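PDB 1H4V: histidyl-trna synthetase from Thermus thermophilus, which catalyses the ATP-dependent attachment of L-histidine to tRNA(His), releasing AMP and diphosphate, and works as a class II homodimer. Local coordinates for residues K327-Y332 / R354-Y359; A378-F383 / L396-T401; L17-R22 / F321-E326. One frame throughout, in Å; residues are numbered along the deposited sequence.

In the fold
Contacts 1 and 2 belong to one mixed sheet of the anticodon-binding domain. In contact 1 the outer strand 357-359 runs parallel to strand 331-335; in contact 2 strands 380-384 and 393-398 run antiparallel. The two contacts, centres about 10 Å apart, join where Asp330 O meets Phe380 N and Tyr332 O meets Gly382 N. Both are partly buried, contact 1 with the Arg356-Glu358 salt bridge of residues 354-359 beside its backbone ladder, contact 2 with an aromatic and aliphatic interior. Contact 3 lies at the surface, its centre about 20 Å from that of contact 1, where the linker 321-326, leading directly into 327-332, passes the catalytic-domain helix 14-33. Arginines and a sulfate dominate its chemistry.

Contact 1 (K327-Y332 / R354-Y359); sequences KGPDLY and RLRAEY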
loop_
_atom_site.group_PDB
_atom_site.type_symbol
_atom_site.label_atom_id
_atom_site.label_comp_id
_atom_site.label_asym_id
_atom_site.label_seq_id
_atom_site.Cartn_x
_atom_site.Cartn_y
_atom_site.Cartn_z
ATOM N N LYS A 327 20.080 -6.560 -0.375
ATOM C CA LYS A 327 21.137 -6.556 0.628
ATOM C C LYS A 327 21.023 -7.817 1.483
ATOM O O LYS A 327 19.931 -8.350 1.680
ATOM C CB LYS A 327 21.038 -5.321 1.527
ATOM C CG LYS A 327 22.334 -5.027 2.274
ATOM C CD LYS A 327 22.101 -4.270 3.569
ATOM C CE LYS A 327 21.408 -5.158 4.597
ATOM N NZ LYS A 327 21.300 -4.514 5.939
ATOM N N GLY A 328 22.161 -8.295 1.978
ATOM C CA GLY A 328 22.166 -9.488 2.809
ATOM C C GLY A 328 22.129 -9.161 4.290
ATOM O O GLY A 328 22.258 -8.005 4.677
ATOM N N PRO A 329 21.945 -10.162 5.153
ATOM C CA PRO A 329 21.903 -9.884 6.587
ATOM C C PRO A 329 23.268 -9.435 7.092
ATOM O O PRO A 329 24.288 -9.688 6.449
ATOM C CB PRO A 329 21.495 -11.227 7.176
ATOM C CG PRO A 329 22.170 -12.183 6.260
ATOM C CD PRO A 329 21.835 -11.608 4.904
ATOM N N ASP A 330 23.279 -8.765 8.238
ATOM C CA ASP A 330 24.534 -8.320 8.828
ATOM C C ASP A 330 25.264 -9.525 9.413
ATOM O O ASP A 330 26.488 -9.549 9.461
ATOM C CB ASP A 330 24.280 -7.289 9.931
ATOM C CG ASP A 330 23.665 -6.008 9.401
ATOM O OD1 ASP A 330 24.133 -5.510 8.357
ATOM O OD2 ASP A 330 22.720 -5.493 10.028
ATOM N N LEU A 331 24.503 -10.529 9.843
ATOM C CA LEU A 331 25.082 -11.729 10.434
ATOM C C LEU A 331 24.296 -12.998 10.097
ATOM O O LEU A 331 23.074 -13.045 10.265
ATOM C CB LEU A 331 25.145 -11.568 11.959
ATOM C CG LEU A 331 25.593 -12.773 12.807
ATOM C CD1 LEU A 331 27.074 -13.041 12.568
ATOM C CD2 LEU A 331 25.344 -12.493 14.299
ATOM N N TYR A 332 25.001 -14.019 9.614
ATOM C CA TYR A 332 24.387 -15.305 9.307
ATOM C C TYR A 332 25.069 -16.342 10.201
ATOM O O TYR A 332 26.228 -16.704 9.986
ATOM C CB TYR A 332 24.576 -15.688 7.841
ATOM C CG TYR A 332 23.729 -16.874 7.444
ATOM C CD1 TYR A 332 22.342 -16.768 7.374
ATOM C CD2 TYR A 332 24.304 -18.116 7.202
ATOM C CE1 TYR A 332 21.545 -17.873 7.080
ATOM C CE2 TYR A 332 23.517 -19.229 6.907
ATOM C CZ TYR A 332 22.140 -19.101 6.850
ATOM O OH TYR A 332 21.356 -20.203 6.583
ATOM N N ARG A 354 17.931 -4.235 15.613
ATOM C CA ARG A 354 18.945 -3.238 15.275
ATOM C C ARG A 354 19.872 -3.774 14.200
ATOM O O ARG A 354 20.367 -3.035 13.353
ATOM C CB ARG A 354 19.762 -2.850 16.508
ATOM C CG ARG A 354 20.937 -1.932 16.195
ATOM C CD ARG A 354 21.634 -1.454 17.453
ATOM N NE ARG A 354 20.799 -0.525 18.210
ATOM C CZ ARG A 354 21.214 0.164 19.267
ATOM N NH1 ARG A 354 22.462 0.033 19.702
ATOM N NH2 ARG A 354 20.383 0.996 19.883
ATOM N N LEU A 355 20.099 -5.075 14.235
ATOM C CA LEU A 355 20.959 -5.711 13.252
ATOM C C LEU A 355 20.129 -6.779 12.568
ATOM O O LEU A 355 19.211 -7.319 13.173
ATOM C CB LEU A 355 22.151 -6.361 13.960
ATOM C CG LEU A 355 23.583 -5.874 13.745
ATOM C CD1 LEU A 355 23.648 -4.368 13.544
ATOM C CD2 LEU A 355 24.400 -6.292 14.954
ATOM N N ARG A 356 20.417 -7.066 11.306
ATOM C CA ARG A 356 19.700 -8.128 10.621
ATOM C C ARG A 356 20.531 -9.399 10.840
ATOM O O ARG A 356 21.623 -9.549 10.284
ATOM C CB ARG A 356 19.568 -7.819 9.134
ATOM C CG ARG A 356 18.835 -8.902 8.350
ATOM C CD ARG A 356 18.593 -8.485 6.908
ATOM N NE ARG A 356 18.308 -9.635 6.065
ATOM C CZ ARG A 356 18.312 -9.607 4.736
ATOM N NH1 ARG A 356 18.581 -8.478 4.096
ATOM N NH2 ARG A 356 18.069 -10.716 4.045
ATOM N N ALA A 357 20.024 -10.304 11.667
ATOM C CA ALA A 357 20.748 -11.536 11.965
ATOM C C ALA A 357 19.921 -12.769 11.657
ATOM O O ALA A 357 18.808 -12.924 12.159
ATOM C CB ALA A 357 21.175 -11.543 13.431
ATOM N N GLU A 358 20.472 -13.647 10.827
ATOM C CA GLU A 358 19.784 -14.868 10.450
ATOM C C GLU A 358 20.584 -16.090 10.863
ATOM O O GLU A 358 21.745 -15.985 11.248
ATOM C CB GLU A 358 19.519 -14.866 8.944
ATOM C CG GLU A 358 18.535 -13.775 8.527
ATOM C CD GLU A 358 18.356 -13.667 7.021
ATOM O OE1 GLU A 358 18.007 -14.686 6.387
ATOM O OE2 GLU A 358 18.559 -12.557 6.476
ATOM N N TYR A 359 19.964 -17.256 10.782
ATOM C CA TYR A 359 20.633 -18.476 11.193
ATOM C C TYR A 359 20.091 -19.686 10.446
ATOM O O TYR A 359 18.950 -19.684 9.996
ATOM C CB TYR A 359 20.424 -18.665 12.696
ATOM C CG TYR A 359 18.960 -18.740 13.071
ATOM C CD1 TYR A 359 18.243 -19.931 12.930
ATOM C CD2 TYR A 359 18.268 -17.602 13.486
ATOM C CE1 TYR A 359 16.877 -19.982 13.182
ATOM C CE2 TYR A 359 16.901 -17.645 13.742
ATOM C CZ TYR A 359 16.214 -18.837 13.582
ATOM O OH TYR A 359 14.854 -18.874 13.781
#
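Leu331 and Tyr332 pair with Ala357 and Glu358 as parallel neighbours in the beta-alpha-beta unit formed by strand 331-335, helix 338-351 and strand 357-359 of the anticodon-binding domain. Strand 357-359 is the outermost strand of the sheet within this chain, and the other side of strand 331-335 bonds to strand 380-384. Arg356 O accepts Leu331 N at 3.1 Å and, weakly, Asp330 N; one residue on, Leu331 O takes Glu358 N at 2.7 Å. Ahead of the strands Asp330 returns a bond: its OD2 receives Arg356 N at 3.1 Å, nearly straight at the hydrogen (174°), on the anti side of the carboxylate. Arg356, extended from CG to NE, crosses Pro329 obliquely, its CG and CD against the proline's CA and CB, and brings one guanidinium face over Pro329 N and Gly328 C. NH1 donates to Lys327 O at 2.8 Å, from above the carbonyl plane, while NE and NH2 both donate side-on to Glu358 OE2 in a salt bridge, NE at 3.0 Å. That same OE2 lies 3.3 Å from Pro329 CB. Glu358 CB meets the edge of the Tyr332 ring at CD1, 3.7 Å away. Helices 338-351 and 412-419 pack on the Leu331 and Ala357 face. Glu32 of the second subunit packs on Arg356. The guanidinium thus ties the incoming loop to strand 357-359, and its pairing with Glu358 would be expected to favour the charged form of that carboxylate.

Contact 2 (A378-F383 / L396-T401); sequences AAFAGF and LKRLAT
Phe380 lies across Arg398 while Leu399 packs on Ala378 and Ala381, giving the contact apolar groups on both faces of the sheet. On the Phe380 face, Arg398 CG, anti to the backbone N (chi1 -174°), stands over the ring in a CH-pi contact, 4.3 Å from the centroid, and Arg398 CB reaches Phe380 CE2 at 3.5 Å. Leu396 CB approaches the same ring obliquely at CD2. Leu416 and Tyr415 of helix 412-419 also touch Phe380. On the Ala381 face, Leu399 CD2 meets Ala381 CB at 3.6 Å and its CD1 turns to Ala378, with Leu370 and Ala373 of helix 366-375 beyond. Between the faces runs the backbone ladder: Ala381 and Lys397 form a hydrogen-bonded pair, Ala381 N to Lys397 O at 3.1 Å and Lys397 N to Ala381 O at 3.0 Å. Past the strand end Leu399 N still donates to Ala379 O, at 3.1 Å. At the polar edge Arg398 NH1 lies beside Phe380 CE1, the guanidinium plane 37° from the ring. Lys397 NZ binds Gly402 O. Antiparallel strands 380-384 and 393-398, flanked by helices on both faces, belong to the alpha/beta anticodon-binding domain of class IIa synthetases.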
loop_
_atom_site.group_PDB
_atom_site.type_symbol
_atom_site.label_atom_id
_atom_site.label_comp_id
_atom_site.label_asym_id
_atom_site.label_seq_id
_atom_site.Cartn_x
_atom_site.Cartn_y
_atom_site.Cartn_z
ATOM N N ALA A 378 26.083 -12.087 3.439
ATOM C CA ALA A 378 26.190 -11.635 4.823
ATOM C C ALA A 378 27.472 -10.841 5.044
ATOM O O ALA A 378 28.502 -11.128 4.438
ATOM C CB ALA A 378 26.166 -12.832 5.762
ATOM N N ALA A 379 27.405 -9.831 5.904
ATOM C CA ALA A 379 28.582 -9.043 6.218
ATOM C C ALA A 379 29.469 -9.951 7.079
ATOM O O ALA A 379 30.670 -10.074 6.838
ATOM C CB ALA A 379 28.194 -7.790 6.989
ATOM N N PHE A 380 28.858 -10.599 8.070
ATOM C CA PHE A 380 29.571 -11.508 8.963
ATOM C C PHE A 380 28.945 -12.882 8.997
ATOM O O PHE A 380 27.747 -13.038 8.781
ATOM C CB PHE A 380 29.578 -10.998 10.407
ATOM C CG PHE A 380 30.493 -9.839 10.647
ATOM C CD1 PHE A 380 30.077 -8.543 10.378
ATOM C CD2 PHE A 380 31.771 -10.044 11.160
ATOM C CE1 PHE A 380 30.923 -7.457 10.617
ATOM C CE2 PHE A 380 32.621 -8.973 11.404
ATOM C CZ PHE A 380 32.197 -7.675 11.132
ATOM N N ALA A 381 29.772 -13.876 9.284
ATOM C CA ALA A 381 29.313 -15.244 9.422
ATOM C C ALA A 381 29.595 -15.537 10.893
ATOM O O ALA A 381 30.562 -15.020 11.452
ATOM C CB ALA A 381 30.114 -16.168 8.535
ATOM N N GLY A 382 28.741 -16.331 11.530
ATOM C CA GLY A 382 28.946 -16.655 12.930
ATOM C C GLY A 382 28.939 -18.157 13.098
ATOM O O GLY A 382 28.217 -18.867 12.392
ATOM N N PHE A 383 29.741 -18.661 14.021
ATOM C CA PHE A 383 29.787 -20.092 14.231
ATOM C C PHE A 383 29.569 -20.460 15.682
ATOM O O PHE A 383 30.190 -19.891 16.582
ATOM C CB PHE A 383 31.119 -20.661 13.736
ATOM C CG PHE A 383 31.353 -20.441 12.276
ATOM C CD1 PHE A 383 31.804 -19.211 11.809
ATOM C CD2 PHE A 383 31.084 -21.453 11.356
ATOM C CE1 PHE A 383 31.982 -18.990 10.444
ATOM C CE2 PHE A 383 31.260 -21.241 9.984
ATOM C CZ PHE A 383 31.708 -20.011 9.531
ATOM N N LEU A 396 33.275 -15.052 15.060
ATOM C CA LEU A 396 32.793 -14.207 13.980
ATOM C C LEU A 396 33.846 -14.102 12.887
ATOM O O LEU A 396 35.044 -14.153 13.153
ATOM C CB LEU A 396 32.444 -12.807 14.504
ATOM C CG LEU A 396 31.282 -12.690 15.504
ATOM C CD1 LEU A 396 31.113 -11.229 15.928
ATOM C CD2 LEU A 396 29.996 -13.226 14.878
ATOM N N LYS A 397 33.389 -13.967 11.651
ATOM C CA LYS A 397 34.299 -13.846 10.536
ATOM C C LYS A 397 33.779 -12.807 9.562
ATOM O O LYS A 397 32.739 -13.006 8.937
ATOM C CB LYS A 397 34.449 -15.188 9.818
ATOM C CG LYS A 397 35.469 -15.162 8.690
ATOM C CD LYS A 397 35.500 -16.485 7.940
ATOM C CE LYS A 397 36.722 -16.580 7.044
ATOM N NZ LYS A 397 37.970 -16.483 7.861
ATOM N N ARG A 398 34.489 -11.690 9.443
ATOM C CA ARG A 398 34.075 -10.661 8.509
ATOM C C ARG A 398 34.378 -11.253 7.138
ATOM O O ARG A 398 35.536 -11.412 6.759
ATOM C CB ARG A 398 34.855 -9.370 8.746
ATOM C CG ARG A 398 34.370 -8.214 7.887
ATOM C CD ARG A 398 34.877 -6.872 8.398
ATOM N NE ARG A 398 34.322 -5.760 7.627
ATOM C CZ ARG A 398 33.020 -5.523 7.483
ATOM N NH1 ARG A 398 32.132 -6.321 8.057
ATOM N NH2 ARG A 398 32.604 -4.496 6.757
ATOM N N LEU A 399 33.326 -11.601 6.408
ATOM C CA LEU A 399 33.481 -12.223 5.101
ATOM C C LEU A 399 34.348 -11.443 4.117
ATOM O O LEU A 399 35.239 -12.013 3.491
ATOM C CB LEU A 399 32.103 -12.510 4.485
ATOM C CG LEU A 399 31.159 -13.413 5.294
ATOM C CD1 LEU A 399 30.006 -13.850 4.416
ATOM C CD2 LEU A 399 31.886 -14.630 5.790
ATOM N N ALA A 400 34.102 -10.144 3.993
ATOM C CA ALA A 400 34.859 -9.305 3.070
ATOM C C ALA A 400 36.375 -9.267 3.304
ATOM O O ALA A 400 37.143 -9.133 2.352
ATOM C CB ALA A 400 34.302 -7.885 3.089
ATOM N N THR A 401 36.815 -9.377 4.555
ATOM C CA THR A 401 38.246 -9.332 4.837
ATOM C C THR A 401 38.831 -10.627 5.402
ATOM O O THR A 401 40.045 -10.735 5.574
ATOM C CB THR A 401 38.583 -8.191 5.813
ATOM O OG1 THR A 401 38.133 -8.536 7.131
ATOM C CG2 THR A 401 37.916 -6.889 5.361
#

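Contact 3 (L17-R22 / F321-E326); sequences LRMHQR and FGLPEE. With SO4 (sulfate ion), chain B.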
loop_
_atom_site.group_PDB
_atom_site.type_symbol
_atom_site.label_atom_id
_atom_site.label_comp_id
_atom_site.label_asym_id
_atom_site.label_seq_id
_atom_site.Cartn_x
_atom_site.Cartn_y
_atom_site.Cartn_z
ATOM N N LEU A 17 8.814 -5.870 -6.922
ATOM C CA LEU A 17 8.229 -5.111 -5.824
ATOM C C LEU A 17 9.097 -3.890 -5.519
ATOM O O LEU A 17 8.587 -2.776 -5.335
ATOM C CB LEU A 17 8.144 -5.974 -4.565
ATOM C CG LEU A 17 7.055 -5.729 -3.516
ATOM C CD1 LEU A 17 7.638 -6.075 -2.144
ATOM C CD2 LEU A 17 6.564 -4.302 -3.529
ATOM N N ARG A 18 10.410 -4.109 -5.459
ATOM C CA ARG A 18 11.331 -3.033 -5.144
ATOM C C ARG A 18 11.259 -1.919 -6.185
ATOM O O ARG A 18 11.368 -0.742 -5.847
ATOM C CB ARG A 18 12.752 -3.581 -4.987
ATOM C CG ARG A 18 12.975 -4.298 -3.645
ATOM C CD ARG A 18 14.311 -5.047 -3.604
ATOM N NE ARG A 18 15.434 -4.164 -3.914
ATOM C CZ ARG A 18 16.555 -4.564 -4.505
ATOM N NH1 ARG A 18 16.698 -5.836 -4.853
ATOM N NH2 ARG A 18 17.531 -3.699 -4.744
ATOM N N MET A 19 11.045 -2.293 -7.440
ATOM C CA MET A 19 10.934 -1.300 -8.494
ATOM C C MET A 19 9.676 -0.450 -8.255
ATOM O O MET A 19 9.723 0.770 -8.360
ATOM C CB MET A 19 10.859 -1.980 -9.861
ATOM C CG MET A 19 11.021 -1.016 -11.013
ATOM S SD MET A 19 12.507 0.023 -10.832
ATOM C CE MET A 19 13.758 -1.088 -11.419
ATOM N N HIS A 20 8.562 -1.100 -7.919
ATOM C CA HIS A 20 7.309 -0.399 -7.648
ATOM C C HIS A 20 7.463 0.545 -6.460
ATOM O O HIS A 20 6.944 1.669 -6.471
ATOM C CB HIS A 20 6.172 -1.385 -7.335
ATOM C CG HIS A 20 5.519 -1.968 -8.548
ATOM N ND1 HIS A 20 4.168 -2.249 -8.601
ATOM C CD2 HIS A 20 6.024 -2.313 -9.758
ATOM C CE1 HIS A 20 3.870 -2.736 -9.792
ATOM N NE2 HIS A 20 4.977 -2.787 -10.512
ATOM N N GLN A 21 8.160 0.083 -5.427
ATOM C CA GLN A 21 8.354 0.899 -4.235
ATOM C C GLN A 21 9.231 2.112 -4.520
ATOM O O GLN A 21 9.038 3.166 -3.921
ATOM C CB GLN A 21 8.951 0.055 -3.104
ATOM C CG GLN A 21 8.060 -1.140 -2.749
ATOM C CD GLN A 21 8.632 -2.026 -1.672
ATOM O OE1 GLN A 21 9.805 -2.384 -1.713
ATOM N NE2 GLN A 21 7.796 -2.409 -0.709
ATOM N N ARG A 22 10.185 1.969 -5.436
ATOM C CA ARG A 22 11.059 3.077 -5.782
ATOM C C ARG A 22 10.248 4.133 -6.513
ATOM O O ARG A 22 10.341 5.329 -6.226
ATOM C CB ARG A 22 12.204 2.609 -6.683
ATOM C CG ARG A 22 13.373 2.008 -5.945
ATOM C CD ARG A 22 14.654 2.291 -6.703
ATOM N NE ARG A 22 15.821 1.676 -6.085
ATOM C CZ ARG A 22 17.068 1.883 -6.497
ATOM N NH1 ARG A 22 17.293 2.694 -7.520
ATOM N NH2 ARG A 22 18.083 1.269 -5.897
ATOM N N PHE A 321 17.357 0.207 -17.157
ATOM C CA PHE A 321 17.480 0.378 -15.712
ATOM C C PHE A 321 17.372 -0.940 -14.946
ATOM O O PHE A 321 16.324 -1.587 -14.929
ATOM C CB PHE A 321 16.425 1.354 -15.188
ATOM C CG PHE A 321 16.823 2.797 -15.301
ATOM C CD1 PHE A 321 17.007 3.391 -16.548
ATOM C CD2 PHE A 321 17.025 3.566 -14.158
ATOM C CE1 PHE A 321 17.384 4.728 -16.654
ATOM C CE2 PHE A 321 17.402 4.904 -14.252
ATOM C CZ PHE A 321 17.584 5.486 -15.503
ATOM N N GLY A 322 18.475 -1.333 -14.321
ATOM C CA GLY A 322 18.496 -2.553 -13.539
ATOM C C GLY A 322 18.506 -2.154 -12.081
ATOM O O GLY A 322 18.791 -1.001 -11.746
ATOM N N LEU A 323 18.199 -3.096 -11.203
ATOM C CA LEU A 323 18.167 -2.808 -9.776
ATOM C C LEU A 323 19.274 -3.609 -9.102
ATOM O O LEU A 323 19.501 -4.769 -9.443
ATOM C CB LEU A 323 16.796 -3.216 -9.216
ATOM C CG LEU A 323 16.099 -2.410 -8.115
ATOM C CD1 LEU A 323 16.068 -0.941 -8.470
ATOM C CD2 LEU A 323 14.679 -2.937 -7.947
ATOM N N PRO A 324 19.993 -3.001 -8.149
ATOM C CA PRO A 324 21.062 -3.743 -7.474
ATOM C C PRO A 324 20.510 -4.986 -6.771
ATOM O O PRO A 324 19.297 -5.194 -6.715
ATOM C CB PRO A 324 21.623 -2.719 -6.488
ATOM C CG PRO A 324 20.432 -1.864 -6.180
ATOM C CD PRO A 324 19.813 -1.673 -7.543
ATOM N N GLU A 325 21.397 -5.811 -6.233
ATOM C CA GLU A 325 20.965 -7.022 -5.549
ATOM C C GLU A 325 20.452 -6.718 -4.147
ATOM O O GLU A 325 20.868 -5.746 -3.514
ATOM C CB GLU A 325 22.114 -8.030 -5.468
ATOM C CG GLU A 325 22.636 -8.502 -6.821
ATOM C CD GLU A 325 21.531 -9.019 -7.729
ATOM O OE1 GLU A 325 20.698 -9.820 -7.254
ATOM O OE2 GLU A 325 21.505 -8.631 -8.920
ATOM N N GLU A 326 19.533 -7.558 -3.679
ATOM C CA GLU A 326 18.944 -7.424 -2.348
ATOM C C GLU A 326 20.082 -7.474 -1.337
ATOM O O GLU A 326 20.964 -8.328 -1.434
ATOM C CB GLU A 326 17.976 -8.585 -2.095
ATOM C CG GLU A 326 17.150 -8.496 -0.819
ATOM C CD GLU A 326 15.977 -7.531 -0.933
ATOM O OE1 GLU A 326 16.206 -6.299 -0.937
ATOM O OE2 GLU A 326 14.822 -8.010 -1.024
HETATM S S SO4 B . 15.982 -0.679 -2.865
HETATM O O1 SO4 B . 17.190 -1.022 -3.640
HETATM O O2 SO4 B . 15.363 0.535 -3.426
HETATM O O3 SO4 B . 16.328 -0.433 -1.456
HETATM O O4 SO4 B . 15.029 -1.804 -2.935
#
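Leu323 inserts between Arg18, Met19 and Arg22 where the linker to the anticodon-binding domain passes helix 14-33 of the class II catalytic domain. Its CD1 sits over the centre of the Arg22 guanidinium, 3.5 Å from NE, and also meets Met19 CE at 3.7 Å; CD2 rests on Arg18 CB, 3.6 Å off. Leu323 CG lies over one face of the Arg18 guanidinium, near the rim, and Glu326 OE1 over the opposite face. That carboxylate forms a long salt bridge with Arg18 NE by charge alone, since no N-H points at it. Arg18 NH1 and NH2 grip Pro324 O end-on, NH2 at 3.0 Å. Both donors approach the carbonyl from the same face of its plane. Arg18 and Arg22, one helical turn apart, face the same sulfate, which probably came from the crystallisation liquor. Arg22 NE donates to its O2 at 2.9 Å, and Arg18 NH2 to its O1 at 2.9 Å. Further out, Lys15 makes a salt bridge with Glu325, Leu316 of helix 309-318 touches Met19 and Phe321, and Leu37 of the second subunit packs on Glu326. The bend of Arg18 at chi3 (55°) places NE for a nearly straight bond to sulfate O4, 2.6 Å long.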